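Local atomic coordinates of protein-tyrosine-phosphatase (Shewanella sp., PDB entry 2Z72), a protein that hydrolyses phosphotyrosine as a cold-active protein tyrosine phosphatase of the calcineurin-like phosphoesterase family, probably with the help of two bound zinc ions. Residues 23-31 and 168-176; 190-198 and 224-233. One frame throughout, in Å; residues are numbered along the deposited sequence. Where two conformers were deposited one is given.

Interaction 1 (23-31 and 168-176)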
ATOM      1  N   ALA A  23      -5.307  -2.299 -23.008  1.00 10.70           N
ATOM      2  CA  ALA A  23      -4.043  -2.440 -22.330  1.00  9.89           C
ATOM      3  C   ALA A  23      -2.889  -1.936 -23.209  1.00  9.45           C
ATOM      4  O   ALA A  23      -2.784  -2.319 -24.392  1.00 10.98           O
ATOM      5  CB  ALA A  23      -3.803  -3.888 -21.936  1.00 10.51           C
ATOM      6  N   TYR A  24      -2.018  -1.142 -22.599  1.00  9.51           N
ATOM      7  CA  TYR A  24      -0.804  -0.644 -23.178  1.00  9.43           C
ATOM      8  C   TYR A  24       0.382  -1.405 -22.568  1.00  9.11           C
ATOM      9  O   TYR A  24       0.501  -1.449 -21.337  1.00  9.74           O
ATOM     10  CB  TYR A  24      -0.638   0.838 -22.944  1.00 10.54           C
ATOM     11  CG  TYR A  24      -1.666   1.701 -23.608  1.00 10.83           C
ATOM     12  CD1 TYR A  24      -2.743   2.242 -22.930  1.00 22.60           C
ATOM     13  CD2 TYR A  24      -1.638   1.997 -24.915  1.00 13.06           C
ATOM     14  CE1 TYR A  24      -3.667   3.031 -23.569  1.00 23.17           C
ATOM     15  CE2 TYR A  24      -2.584   2.776 -25.561  1.00 12.15           C
ATOM     16  CZ  TYR A  24      -3.594   3.290 -24.895  1.00 15.58           C
ATOM     17  OH  TYR A  24      -4.528   4.052 -25.508  1.00 24.84           O
ATOM     18  N   TRP A  25       1.253  -1.936 -23.404  1.00 11.55           N
ATOM     19  CA  TRP A  25       2.381  -2.752 -23.010  1.00 10.61           C
ATOM     20  C   TRP A  25       3.629  -2.160 -23.599  1.00 10.63           C
ATOM     21  O   TRP A  25       3.659  -1.819 -24.806  1.00 12.68           O
ATOM     22  CB  TRP A  25       2.259  -4.176 -23.520  1.00 11.47           C
ATOM     23  CG  TRP A  25       0.958  -4.848 -23.251  1.00 11.05           C
ATOM     24  CD1 TRP A  25      -0.192  -4.712 -23.982  1.00 11.25           C
ATOM     25  CD2 TRP A  25       0.610  -5.758 -22.217  1.00 11.10           C
ATOM     26  NE1 TRP A  25      -1.191  -5.448 -23.474  1.00 12.06           N
ATOM     27  CE2 TRP A  25      -0.753  -6.131 -22.378  1.00 10.89           C
ATOM     28  CE3 TRP A  25       1.320  -6.325 -21.149  1.00 11.36           C
ATOM     29  CZ2 TRP A  25      -1.386  -7.024 -21.505  1.00 12.08           C
ATOM     30  CZ3 TRP A  25       0.678  -7.215 -20.297  1.00 11.88           C
ATOM     31  CH2 TRP A  25      -0.685  -7.567 -20.474  1.00 11.94           C
ATOM     32  N   ILE A  26       4.681  -2.027 -22.788  1.00  9.91           N
ATOM     33  CA  ILE A  26       6.010  -1.720 -23.305  1.00 11.23           C
ATOM     34  C   ILE A  26       6.760  -3.029 -23.468  1.00 12.27           C
ATOM     35  O   ILE A  26       7.009  -3.722 -22.494  1.00 13.01           O
ATOM     36  CB  ILE A  26       6.798  -0.785 -22.373  0.65 12.45           C
ATOM     37  CG1 ILE A  26       6.016   0.438 -22.019  0.65 11.85           C
ATOM     38  CG2 ILE A  26       8.130  -0.424 -23.027  0.65 14.80           C
ATOM     39  CD1 ILE A  26       5.380   1.179 -23.189  0.65 15.64           C
ATOM     40  N   CYS A  27       7.034  -3.389 -24.726  1.00 15.37           N
ATOM     41  CA  CYS A  27       7.680  -4.660 -25.049  1.00 16.91           C
ATOM     42  C   CYS A  27       8.931  -4.357 -25.863  1.00 16.59           C
ATOM     43  O   CYS A  27       8.827  -3.923 -27.014  1.00 15.87           O
ATOM     44  CB  CYS A  27       6.710  -5.543 -25.828  1.00 17.98           C
ATOM     45  SG  CYS A  27       5.104  -5.745 -25.088  1.00 23.00           S
ATOM     46  N   ASP A  28      10.113  -4.510 -25.303  1.00 20.45           N
ATOM     47  CA  ASP A  28      11.377  -4.233 -26.017  1.00 20.95           C
ATOM     48  C   ASP A  28      11.389  -2.806 -26.508  1.00 19.56           C
ATOM     49  O   ASP A  28      11.784  -2.566 -27.677  1.00 21.47           O
ATOM     50  CB  ASP A  28      11.555  -5.191 -27.171  1.00 20.95           C
ATOM     51  CG  ASP A  28      12.980  -5.494 -27.591  1.00 23.35           C
ATOM     52  OD1 ASP A  28      13.977  -5.168 -26.926  1.00 26.71           O
ATOM     53  OD2 ASP A  28      13.025  -6.122 -28.670  1.00 31.34           O
ATOM     54  N   ASN A  29      11.051  -1.861 -25.687  1.00 17.42           N
ATOM     55  CA  ASN A  29      11.085  -0.434 -25.969  1.00 17.95           C
ATOM     56  C   ASN A  29      10.149  -0.007 -27.110  1.00 16.33           C
ATOM     57  O   ASN A  29      10.324   1.066 -27.686  1.00 20.78           O
ATOM     58  CB  ASN A  29      12.460   0.170 -26.220  1.00 21.10           C
ATOM     59  CG  ASN A  29      13.197   0.527 -24.932  1.00 22.91           C
ATOM     60  OD1 ASN A  29      12.698   0.251 -23.831  1.00 22.68           O
ATOM     61  ND2 ASN A  29      14.399   1.086 -25.047  1.00 27.57           N
ATOM     62  N   ARG A  30       9.099  -0.779 -27.345  1.00 14.97           N
ATOM     63  CA  ARG A  30       8.116  -0.415 -28.322  1.00 14.50           C
ATOM     64  C   ARG A  30       6.742  -0.620 -27.650  1.00 13.21           C
ATOM     65  O   ARG A  30       6.581  -1.426 -26.729  1.00 14.95           O
ATOM     66  CB  ARG A  30       8.222  -1.292 -29.570  1.00 17.28           C
ATOM     67  CG  ARG A  30       9.495  -1.106 -30.361  1.00 23.92           C
ATOM     68  CD  ARG A  30       9.512   0.033 -31.391  1.00 28.87           C
ATOM     69  NE  ARG A  30       9.651   1.342 -30.733  1.00 34.13           N
ATOM     70  CZ  ARG A  30      10.683   2.056 -30.358  1.00 44.62           C
ATOM     71  NH1 ARG A  30      10.472   3.246 -29.775  1.00 62.95           N
ATOM     72  NH2 ARG A  30      11.891   1.520 -30.585  1.00 49.69           N
ATOM     73  N   LEU A  31       5.737   0.103 -28.105  1.00 12.41           N
ATOM     74  CA  LEU A  31       4.394  -0.010 -27.562  1.00 11.93           C
ATOM     75  C   LEU A  31       3.579  -1.034 -28.304  1.00 10.95           C
ATOM     76  O   LEU A  31       3.492  -1.005 -29.520  1.00 11.71           O
ATOM     77  CB  LEU A  31       3.735   1.365 -27.667  1.00 12.38           C
ATOM     78  CG  LEU A  31       2.311   1.473 -27.106  1.00 11.68           C
ATOM     79  CD1 LEU A  31       2.253   1.093 -25.624  1.00 16.63           C
ATOM     80  CD2 LEU A  31       1.742   2.862 -27.341  1.00 13.74           C
ATOM     81  N   ILE A 168      10.270   5.570 -20.544  1.00 10.54           N
ATOM     82  CA  ILE A 168       9.908   4.854 -21.750  1.00 12.27           C
ATOM     83  C   ILE A 168       8.398   4.829 -21.885  1.00 11.23           C
ATOM     84  O   ILE A 168       7.790   5.220 -22.899  1.00 11.35           O
ATOM     85  CB  ILE A 168      10.543   3.436 -21.810  1.00 13.38           C
ATOM     86  CG1 ILE A 168      12.073   3.430 -21.788  1.00 15.96           C
ATOM     87  CG2 ILE A 168      10.012   2.688 -23.040  1.00 14.91           C
ATOM     88  CD1 ILE A 168      12.655   4.168 -22.975  1.00 24.36           C
ATOM     89  N   ALA A 169       7.688   4.406 -20.825  1.00 10.57           N
ATOM     90  CA  ALA A 169       6.233   4.334 -20.867  1.00 10.20           C
ATOM     91  C   ALA A 169       5.641   5.710 -21.088  1.00 10.08           C
ATOM     92  O   ALA A 169       4.701   5.844 -21.891  1.00 11.21           O
ATOM     93  CB  ALA A 169       5.721   3.721 -19.578  1.00 11.35           C
ATOM     94  N   THR A 170       6.118   6.738 -20.400  1.00 10.64           N
ATOM     95  CA  THR A 170       5.499   8.053 -20.581  1.00 10.65           C
ATOM     96  C   THR A 170       5.721   8.598 -21.978  1.00 11.32           C
ATOM     97  O   THR A 170       4.851   9.265 -22.529  1.00 12.84           O
ATOM     98  CB  THR A 170       5.935   9.063 -19.501  1.00 11.83           C
ATOM     99  OG1 THR A 170       7.365   9.152 -19.452  1.00 14.16           O
ATOM    100  CG2 THR A 170       5.466   8.608 -18.143  1.00 12.53           C
ATOM    101  N   THR A 171       6.872   8.311 -22.569  1.00 11.74           N
ATOM    102  CA  THR A 171       7.127   8.754 -23.977  1.00 13.24           C
ATOM    103  C   THR A 171       6.247   7.962 -24.908  1.00 12.27           C
ATOM    104  O   THR A 171       5.544   8.536 -25.763  1.00 14.64           O
ATOM    105  CB  THR A 171       8.610   8.605 -24.305  1.00 13.91           C
ATOM    106  OG1 THR A 171       9.358   9.513 -23.488  1.00 16.91           O
ATOM    107  CG2 THR A 171       8.850   9.075 -25.756  1.00 19.67           C
ATOM    108  N   LEU A 172       6.243   6.636 -24.827  1.00 12.42           N
ATOM    109  CA  LEU A 172       5.536   5.808 -25.812  1.00 12.26           C
ATOM    110  C   LEU A 172       4.034   5.899 -25.722  1.00 13.19           C
ATOM    111  O   LEU A 172       3.367   5.899 -26.741  1.00 14.75           O
ATOM    112  CB  LEU A 172       5.991   4.356 -25.699  1.00 14.75           C
ATOM    113  CG  LEU A 172       7.436   4.102 -26.111  1.00 15.20           C
ATOM    114  CD1 LEU A 172       7.791   2.656 -25.870  1.00 18.14           C
ATOM    115  CD2 LEU A 172       7.672   4.452 -27.600  1.00 30.12           C
ATOM    116  N   ILE A 173       3.532   6.037 -24.514  1.00 12.08           N
ATOM    117  CA  ILE A 173       2.082   6.217 -24.293  1.00 12.81           C
ATOM    118  C   ILE A 173       1.690   7.676 -24.356  1.00 14.56           C
ATOM    119  O   ILE A 173       0.492   8.086 -24.325  1.00 16.20           O
ATOM    120  CB  ILE A 173       1.651   5.515 -22.996  1.00 12.54           C
ATOM    121  CG1 ILE A 173       2.020   4.043 -23.021  1.00 14.59           C
ATOM    122  CG2 ILE A 173       0.173   5.619 -22.696  1.00 14.86           C
ATOM    123  CD1 ILE A 173       1.979   3.313 -21.697  1.00 15.39           C
ATOM    124  N   ASN A 174       2.701   8.530 -24.448  1.00 14.20           N
ATOM    125  CA  ASN A 174       2.517   9.934 -24.642  1.00 16.60           C
ATOM    126  C   ASN A 174       1.628  10.616 -23.619  1.00 14.57           C
ATOM    127  O   ASN A 174       0.694  11.357 -23.914  1.00 19.90           O
ATOM    128  CB  ASN A 174       2.018  10.190 -26.106  1.00 19.84           C
ATOM    129  CG  ASN A 174       2.214  11.616 -26.507  1.00 27.03           C
ATOM    130  OD1 ASN A 174       3.050  12.350 -25.996  1.00 24.39           O
ATOM    131  ND2 ASN A 174       1.416  12.002 -27.492  1.00 33.05           N
ATOM    132  N   ARG A 175       1.954  10.357 -22.358  1.00 12.70           N
ATOM    133  CA  ARG A 175       1.299  11.046 -21.256  1.00 14.83           C
ATOM    134  C   ARG A 175       2.207  10.985 -20.052  1.00 12.02           C
ATOM    135  O   ARG A 175       3.008  10.040 -19.934  1.00 12.13           O
ATOM    136  CB  ARG A 175      -0.061  10.529 -21.003  1.00 18.65           C
ATOM    137  CG  ARG A 175      -0.057   9.125 -20.563  1.00 17.47           C
ATOM    138  CD  ARG A 175      -1.468   8.588 -20.813  1.00 21.24           C
ATOM    139  NE  ARG A 175      -1.691   8.190 -22.204  1.00 26.30           N
ATOM    140  CZ  ARG A 175      -2.762   7.550 -22.657  1.00 26.94           C
ATOM    141  NH1 ARG A 175      -3.735   7.221 -21.822  1.00 31.00           N
ATOM    142  NH2 ARG A 175      -2.847   7.234 -23.939  1.00 27.71           N
ATOM    143  N   PRO A 176       2.051  11.977 -19.194  1.00 11.81           N
ATOM    144  CA  PRO A 176       2.928  12.018 -18.016  1.00 11.83           C
ATOM    145  C   PRO A 176       2.590  10.924 -17.027  1.00 11.02           C
ATOM    146  O   PRO A 176       1.510  10.302 -17.039  1.00 10.47           O
ATOM    147  CB  PRO A 176       2.709  13.389 -17.408  1.00 14.58           C
ATOM    148  CG  PRO A 176       1.373  13.790 -17.864  1.00 16.86           C
ATOM    149  CD  PRO A 176       1.171  13.179 -19.229  1.00 13.02           C
TER
HETATM  150  O   HOH W   1      -5.679   6.098 -23.797  1.00 26.68           O
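Ile26 and Leu172 lie at the centre of this contact, in which a beta hairpin packs its apolar side against the last turn of helix 166-172. The axes of strand 23-27 and helix 168-172 approach to 9.3 Å with their directions 122° apart; being extended, the strand turns Tyr24 and Ile26 toward the helix, Trp25 and Cys27 away. In the conformer given, the two branches of Ile26 divide the work: CG2 meets CG2 of Ile168 at 3.6 Å, while CD1 reaches over the CA of Ala169 to CD1 of Leu172. Ala169 suits its place because its short side chain lets the isoleucine come in against the helix backbone. Leu172 spreads its methyls, CD1 lying 3.5 Å from the backbone O of Asn29 in the type I' turn and CD2 against NH1 of Arg30. From the next strand Leu31, with CG anti to the backbone N (chi1 -178°), sets CD1 against CG1 of Ile173, the two side chains crossing at about a right angle. Ile173 in turn has CD1 3.8 Å from CB of Tyr24 and CG2 over one face of the tyrosine ring. Past the helix end, where Asn174 is the C' residue of a Schellman motif, Arg175 doubles back: its NE donates to Ile173 O at 3.0 Å, from above the carbonyl plane. The guanidinium is thereby steadied. Asn29 turns OD1 near Ile168 but bonds to Glu7 N. Branched aliphatics thus supply the adhesion by van der Waals contact, and the polar link between the segments is made through water 1, between Tyr24 OH and Arg175 NH1.

Interaction 2 (190-198 and 224-233)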
ATOM      1  N   TRP A 190      -8.892   1.613  -8.975  1.00  8.09           N
ATOM      2  CA  TRP A 190      -8.665   0.751  -7.824  1.00  7.34           C
ATOM      3  C   TRP A 190      -8.047   1.526  -6.688  1.00  7.40           C
ATOM      4  O   TRP A 190      -8.537   1.496  -5.523  1.00  7.54           O
ATOM      5  CB  TRP A 190      -7.808  -0.381  -8.254  1.00  7.21           C
ATOM      6  CG  TRP A 190      -7.343  -1.387  -7.267  1.00  7.14           C
ATOM      7  CD1 TRP A 190      -8.028  -2.255  -6.481  1.00  8.27           C
ATOM      8  CD2 TRP A 190      -5.952  -1.686  -7.019  1.00  7.58           C
ATOM      9  NE1 TRP A 190      -7.195  -3.056  -5.743  1.00  8.10           N
ATOM     10  CE2 TRP A 190      -5.920  -2.715  -6.069  1.00  7.98           C
ATOM     11  CE3 TRP A 190      -4.773  -1.168  -7.499  1.00  8.95           C
ATOM     12  CZ2 TRP A 190      -4.720  -3.257  -5.587  1.00  8.93           C
ATOM     13  CZ3 TRP A 190      -3.581  -1.704  -7.036  1.00 10.16           C
ATOM     14  CH2 TRP A 190      -3.561  -2.727  -6.099  1.00  9.88           C
ATOM     15  N   LEU A 191      -6.980   2.283  -6.918  1.00  7.53           N
ATOM     16  CA  LEU A 191      -6.329   3.048  -5.870  1.00  7.48           C
ATOM     17  C   LEU A 191      -7.262   4.083  -5.282  1.00  7.19           C
ATOM     18  O   LEU A 191      -7.234   4.318  -4.075  1.00  7.89           O
ATOM     19  CB  LEU A 191      -5.072   3.723  -6.400  1.00  7.84           C
ATOM     20  CG  LEU A 191      -3.925   2.777  -6.775  1.00  7.86           C
ATOM     21  CD1 LEU A 191      -2.854   3.550  -7.518  1.00 10.79           C
ATOM     22  CD2 LEU A 191      -3.338   2.082  -5.536  1.00 10.52           C
ATOM     23  N   ARG A 192      -8.090   4.745  -6.094  1.00  7.69           N
ATOM     24  CA  ARG A 192      -9.000   5.778  -5.626  1.00  7.54           C
ATOM     25  C   ARG A 192     -10.141   5.240  -4.760  1.00  7.72           C
ATOM     26  O   ARG A 192     -10.863   6.019  -4.177  1.00  8.86           O
ATOM     27  CB  ARG A 192      -9.505   6.597  -6.803  1.00  8.33           C
ATOM     28  CG  ARG A 192      -8.446   7.603  -7.289  1.00  9.09           C
ATOM     29  CD  ARG A 192      -8.841   8.193  -8.629  1.00  8.69           C
ATOM     30  NE  ARG A 192      -7.883   9.161  -9.110  1.00  9.32           N
ATOM     31  CZ  ARG A 192      -6.745   8.863  -9.726  1.00  8.25           C
ATOM     32  NH1 ARG A 192      -5.957   9.856 -10.127  1.00  9.64           N
ATOM     33  NH2 ARG A 192      -6.407   7.625  -9.934  1.00  8.71           N
ATOM     34  N   SER A 193     -10.283   3.912  -4.670  1.00  7.52           N
ATOM     35  CA  SER A 193     -11.228   3.284  -3.783  1.00  7.52           C
ATOM     36  C   SER A 193     -10.665   3.037  -2.373  1.00  7.43           C
ATOM     37  O   SER A 193     -11.410   2.683  -1.474  1.00  8.36           O
ATOM     38  CB  SER A 193     -11.819   2.011  -4.335  1.00  7.75           C
ATOM     39  OG  SER A 193     -10.876   0.959  -4.272  1.00  8.46           O
ATOM     40  N   LYS A 194      -9.343   3.171  -2.229  1.00  7.55           N
ATOM     41  CA  LYS A 194      -8.678   2.721  -1.015  1.00  7.35           C
ATOM     42  C   LYS A 194      -8.765   3.713   0.131  1.00  7.20           C
ATOM     43  O   LYS A 194      -8.962   4.906  -0.035  1.00  7.87           O
ATOM     44  CB  LYS A 194      -7.221   2.354  -1.360  1.00  7.41           C
ATOM     45  CG  LYS A 194      -7.106   1.214  -2.361  1.00  7.45           C
ATOM     46  CD  LYS A 194      -7.867  -0.052  -1.988  1.00  7.74           C
ATOM     47  CE  LYS A 194      -7.738  -1.178  -2.965  1.00  8.01           C
ATOM     48  NZ  LYS A 194      -8.634  -2.307  -2.560  1.00  7.88           N
ATOM     49  N   ASN A 195      -8.650   3.125   1.329  1.00  7.19           N
ATOM     50  CA  ASN A 195      -8.514   3.867   2.571  1.00  6.92           C
ATOM     51  C   ASN A 195      -7.072   4.303   2.756  1.00  7.63           C
ATOM     52  O   ASN A 195      -6.127   3.827   2.119  1.00  7.96           O
ATOM     53  CB  ASN A 195      -8.975   3.019   3.753  1.00  7.67           C
ATOM     54  CG  ASN A 195     -10.466   2.768   3.720  1.00  7.49           C
ATOM     55  OD1 ASN A 195     -11.228   3.732   3.600  1.00  8.57           O
ATOM     56  ND2 ASN A 195     -10.907   1.531   3.788  1.00  8.68           N
ATOM     57  N   THR A 196      -6.920   5.205   3.736  1.00  7.94           N
ATOM     58  CA  THR A 196      -5.635   5.744   4.164  1.00  7.71           C
ATOM     59  C   THR A 196      -5.327   5.361   5.600  1.00  8.16           C
ATOM     60  O   THR A 196      -4.187   5.103   5.965  1.00  9.23           O
ATOM     61  CB  THR A 196      -5.593   7.250   3.893  1.00  8.12           C
ATOM     62  OG1 THR A 196      -5.906   7.484   2.516  1.00  8.87           O
ATOM     63  CG2 THR A 196      -4.239   7.870   4.142  1.00  9.02           C
ATOM     64  N   ILE A 197      -6.357   5.333   6.481  1.00  8.05           N
ATOM     65  CA  ILE A 197      -6.211   4.971   7.859  1.00  8.22           C
ATOM     66  C   ILE A 197      -7.259   3.915   8.182  1.00  8.48           C
ATOM     67  O   ILE A 197      -8.441   4.133   7.887  1.00  8.58           O
ATOM     68  CB  ILE A 197      -6.415   6.196   8.796  1.00  9.07           C
ATOM     69  CG1 ILE A 197      -5.521   7.357   8.442  1.00 10.15           C
ATOM     70  CG2 ILE A 197      -6.185   5.793  10.260  1.00 10.30           C
ATOM     71  CD1 ILE A 197      -6.072   8.718   8.797  1.00 16.11           C
ATOM     72  N   ILE A 198      -6.881   2.820   8.829  1.00  8.61           N
ATOM     73  CA  ILE A 198      -7.875   1.814   9.245  1.00  8.43           C
ATOM     74  C   ILE A 198      -7.587   1.346  10.661  1.00  8.31           C
ATOM     75  O   ILE A 198      -6.496   1.507  11.205  1.00  9.06           O
ATOM     76  CB  ILE A 198      -7.953   0.623   8.272  1.00  8.15           C
ATOM     77  CG1 ILE A 198      -6.688  -0.244   8.291  1.00  8.20           C
ATOM     78  CG2 ILE A 198      -8.312   1.089   6.888  1.00  8.74           C
ATOM     79  CD1 ILE A 198      -6.834  -1.556   7.550  1.00  9.72           C
ATOM     80  N   ALA A 224     -11.693  11.534   7.291  1.00 10.04           N
ATOM     81  CA  ALA A 224     -10.374  11.632   6.635  1.00  8.96           C
ATOM     82  C   ALA A 224     -10.297  10.762   5.410  1.00  8.19           C
ATOM     83  O   ALA A 224      -9.857  11.210   4.352  1.00  9.23           O
ATOM     84  CB  ALA A 224      -9.328  11.255   7.663  1.00 10.34           C
ATOM     85  N   ASN A 225     -10.724   9.507   5.506  1.00  8.53           N
ATOM     86  CA  ASN A 225     -10.623   8.591   4.371  1.00  8.30           C
ATOM     87  C   ASN A 225     -11.445   9.099   3.190  1.00  8.84           C
ATOM     88  O   ASN A 225     -11.011   8.955   2.035  1.00  8.96           O
ATOM     89  CB  ASN A 225     -11.037   7.171   4.761  1.00  8.32           C
ATOM     90  CG  ASN A 225      -9.999   6.487   5.577  1.00  8.18           C
ATOM     91  OD1 ASN A 225      -8.774   6.607   5.310  1.00  8.47           O
ATOM     92  ND2 ASN A 225     -10.371   5.756   6.620  1.00  9.05           N
ATOM     93  N   ALA A 226     -12.613   9.675   3.432  1.00  8.94           N
ATOM     94  CA  ALA A 226     -13.403  10.224   2.372  1.00  9.69           C
ATOM     95  C   ALA A 226     -12.752  11.452   1.753  1.00  8.70           C
ATOM     96  O   ALA A 226     -12.770  11.633   0.514  1.00  9.96           O
ATOM     97  CB  ALA A 226     -14.813  10.583   2.923  1.00 11.49           C
ATOM     98  N   LEU A 227     -12.190  12.334   2.578  1.00  9.23           N
ATOM     99  CA  LEU A 227     -11.489  13.504   2.000  1.00  9.60           C
ATOM    100  C   LEU A 227     -10.279  13.095   1.191  1.00  9.04           C
ATOM    101  O   LEU A 227     -10.008  13.740   0.144  1.00 10.22           O
ATOM    102  CB  LEU A 227     -11.084  14.430   3.149  1.00 10.37           C
ATOM    103  CG  LEU A 227     -12.195  15.272   3.753  1.00 11.66           C
ATOM    104  CD1 LEU A 227     -11.688  15.998   4.989  1.00 14.02           C
ATOM    105  CD2 LEU A 227     -12.696  16.289   2.736  1.00 14.46           C
ATOM    106  N   TYR A 228      -9.573  12.064   1.630  1.00  8.87           N
ATOM    107  CA  TYR A 228      -8.423  11.595   0.854  1.00  8.79           C
ATOM    108  C   TYR A 228      -8.888  11.088  -0.522  1.00  9.10           C
ATOM    109  O   TYR A 228      -8.254  11.411  -1.535  1.00 10.01           O
ATOM    110  CB  TYR A 228      -7.725  10.503   1.595  1.00  8.38           C
ATOM    111  CG  TYR A 228      -6.777  10.926   2.695  1.00  8.25           C
ATOM    112  CD1 TYR A 228      -6.848  10.475   4.007  1.00  8.71           C
ATOM    113  CD2 TYR A 228      -5.704  11.774   2.399  1.00  9.06           C
ATOM    114  CE1 TYR A 228      -6.001  10.855   4.961  1.00  9.13           C
ATOM    115  CE2 TYR A 228      -4.790  12.138   3.362  1.00 10.07           C
ATOM    116  CZ  TYR A 228      -4.932  11.673   4.652  1.00  9.28           C
ATOM    117  OH  TYR A 228      -4.023  11.990   5.650  1.00 10.13           O
ATOM    118  N   ARG A 229      -9.966  10.324  -0.583  1.00  8.88           N
ATOM    119  CA  ARG A 229     -10.425   9.842  -1.863  1.00  9.13           C
ATOM    120  C   ARG A 229     -10.881  10.996  -2.747  1.00  9.81           C
ATOM    121  O   ARG A 229     -10.670  10.979  -3.965  1.00 12.21           O
ATOM    122  CB  ARG A 229     -11.567   8.834  -1.675  1.00  9.72           C
ATOM    123  CG  ARG A 229     -11.098   7.443  -1.279  1.00  8.73           C
ATOM    124  CD  ARG A 229     -12.201   6.430  -1.240  1.00  8.70           C
ATOM    125  NE  ARG A 229     -13.064   6.570  -0.047  1.00  8.57           N
ATOM    126  CZ  ARG A 229     -12.796   6.016   1.115  1.00  9.75           C
ATOM    127  NH1 ARG A 229     -11.756   5.276   1.302  1.00 11.40           N
ATOM    128  NH2 ARG A 229     -13.637   6.188   2.133  1.00 11.60           N
ATOM    129  N   ALA A 230     -11.564  11.977  -2.180  1.00 10.74           N
ATOM    130  CA  ALA A 230     -12.144  13.062  -2.947  1.00 10.81           C
ATOM    131  C   ALA A 230     -11.141  14.072  -3.430  1.00 11.01           C
ATOM    132  O   ALA A 230     -11.448  14.827  -4.368  1.00 12.94           O
ATOM    133  CB  ALA A 230     -13.244  13.770  -2.120  1.00 12.61           C
ATOM    134  N   ASN A 231      -9.971  14.105  -2.833  1.00 11.24           N
ATOM    135  CA  ASN A 231      -9.037  15.202  -3.101  1.00 11.50           C
ATOM    136  C   ASN A 231      -7.698  14.748  -3.529  1.00 11.47           C
ATOM    137  O   ASN A 231      -6.824  15.612  -3.723  1.00 13.01           O
ATOM    138  CB  ASN A 231      -8.906  16.128  -1.861  1.00 12.04           C
ATOM    139  CG  ASN A 231     -10.245  16.795  -1.601  1.00 13.34           C
ATOM    140  OD1 ASN A 231     -11.057  16.366  -0.707  1.00 16.32           O
ATOM    141  ND2 ASN A 231     -10.516  17.811  -2.393  1.00 12.47           N
ATOM    142  N   VAL A 232      -7.446  13.454  -3.749  1.00 12.11           N
ATOM    143  CA  VAL A 232      -6.119  13.070  -4.247  1.00 12.88           C
ATOM    144  C   VAL A 232      -5.830  13.679  -5.619  1.00 13.23           C
ATOM    145  O   VAL A 232      -4.655  13.879  -5.929  1.00 16.95           O
ATOM    146  CB  VAL A 232      -5.991  11.535  -4.160  1.00 12.92           C
ATOM    147  CG1 VAL A 232      -6.905  10.824  -5.160  1.00 15.19           C
ATOM    148  CG2 VAL A 232      -4.575  11.052  -4.350  1.00 15.72           C
ATOM    149  N   ASP A 233      -6.865  14.089  -6.333  1.00 13.89           N
ATOM    150  CA  ASP A 233      -6.784  14.748  -7.638  1.00 15.10           C
ATOM    151  C   ASP A 233      -6.945  16.256  -7.556  1.00 16.02           C
ATOM    152  O   ASP A 233      -7.095  16.952  -8.584  1.00 15.95           O
ATOM    153  CB  ASP A 233      -7.881  14.192  -8.574  0.58 14.01           C
ATOM    154  CG  ASP A 233      -7.713  12.749  -8.914  0.58 13.53           C
ATOM    155  OD1 ASP A 233      -6.711  12.450  -9.597  0.58 16.47           O
ATOM    156  OD2 ASP A 233      -8.536  11.900  -8.556  0.58 11.85           O
TER
HETATM  157  O   HOH W   2      -8.651   7.136   1.737  1.00  8.72           O
HETATM  158  O   HOH W   3     -13.785   5.024   4.918  1.00 25.42           O
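Asn195 and Asn225 bring the backbones to 5.5 Å, CA to CA, and Arg192 and Arg229 to 5.7 Å, as the connection from helix 186-192 to strand 197-200 runs beside helix 221-231 in the calcineurin-like phosphoesterase fold. Asn225 suits this place because its amide can both accept and donate to main chain. Its OD1 takes Thr196 N at 2.8 Å, from above the carbonyl plane, and Ile197 N on an in-plane lone pair, while ND2 donates a hydrogen bond to Ile197 O at 2.8 Å and also bonds to Asp65 OD1. A leucine here would probably leave both buried backbone N-H groups, the Ile197 carbonyl and Asp65 without these partners. Thr196 lays CG2 over one face of the Tyr228 ring, toward its rim, 3.8 Å from the centroid, a CH-pi contact; the tyrosine hydroxyl bonds to Leu248 O. Arg229, bent at chi3 (-76°), turns NH1 to Asn195 OD1 at 2.8 Å and, weakly, to Lys194 O. Water 2 bridges Lys194 O, Thr196 OG1 and Asn225 O. At the far end Arg192, extended from CG to NE, grips Asp233 side-on in the conformer given, guanidinium and carboxylate nearly coplanar: NE meets OD2 at 2.9 Å and NH1 meets OD1 at 2.8 Å, both oxygens using their syn lone pairs.

Overall arrangement
From the N terminus, the chain first forms the small antiparallel sheet of strands 8-14, 22-27 and 30-35, and much later helix 166-172 returns to that sheet. Interaction 1 closes this long loop of 136 residues, tying the N-terminal hairpin to helix 166-172 near the periphery. Helix 186-192 follows next along the chain, and interaction 2 then closes a short loop of 25 residues deeper inside, where the side chain of Thr196 is about 11 Å from a bound zinc ion. The two loops are in series, neither nested nor crossed; the centres of interactions 1 and 2 are 28 Å apart and their nearest atoms about 10 Å, without touching.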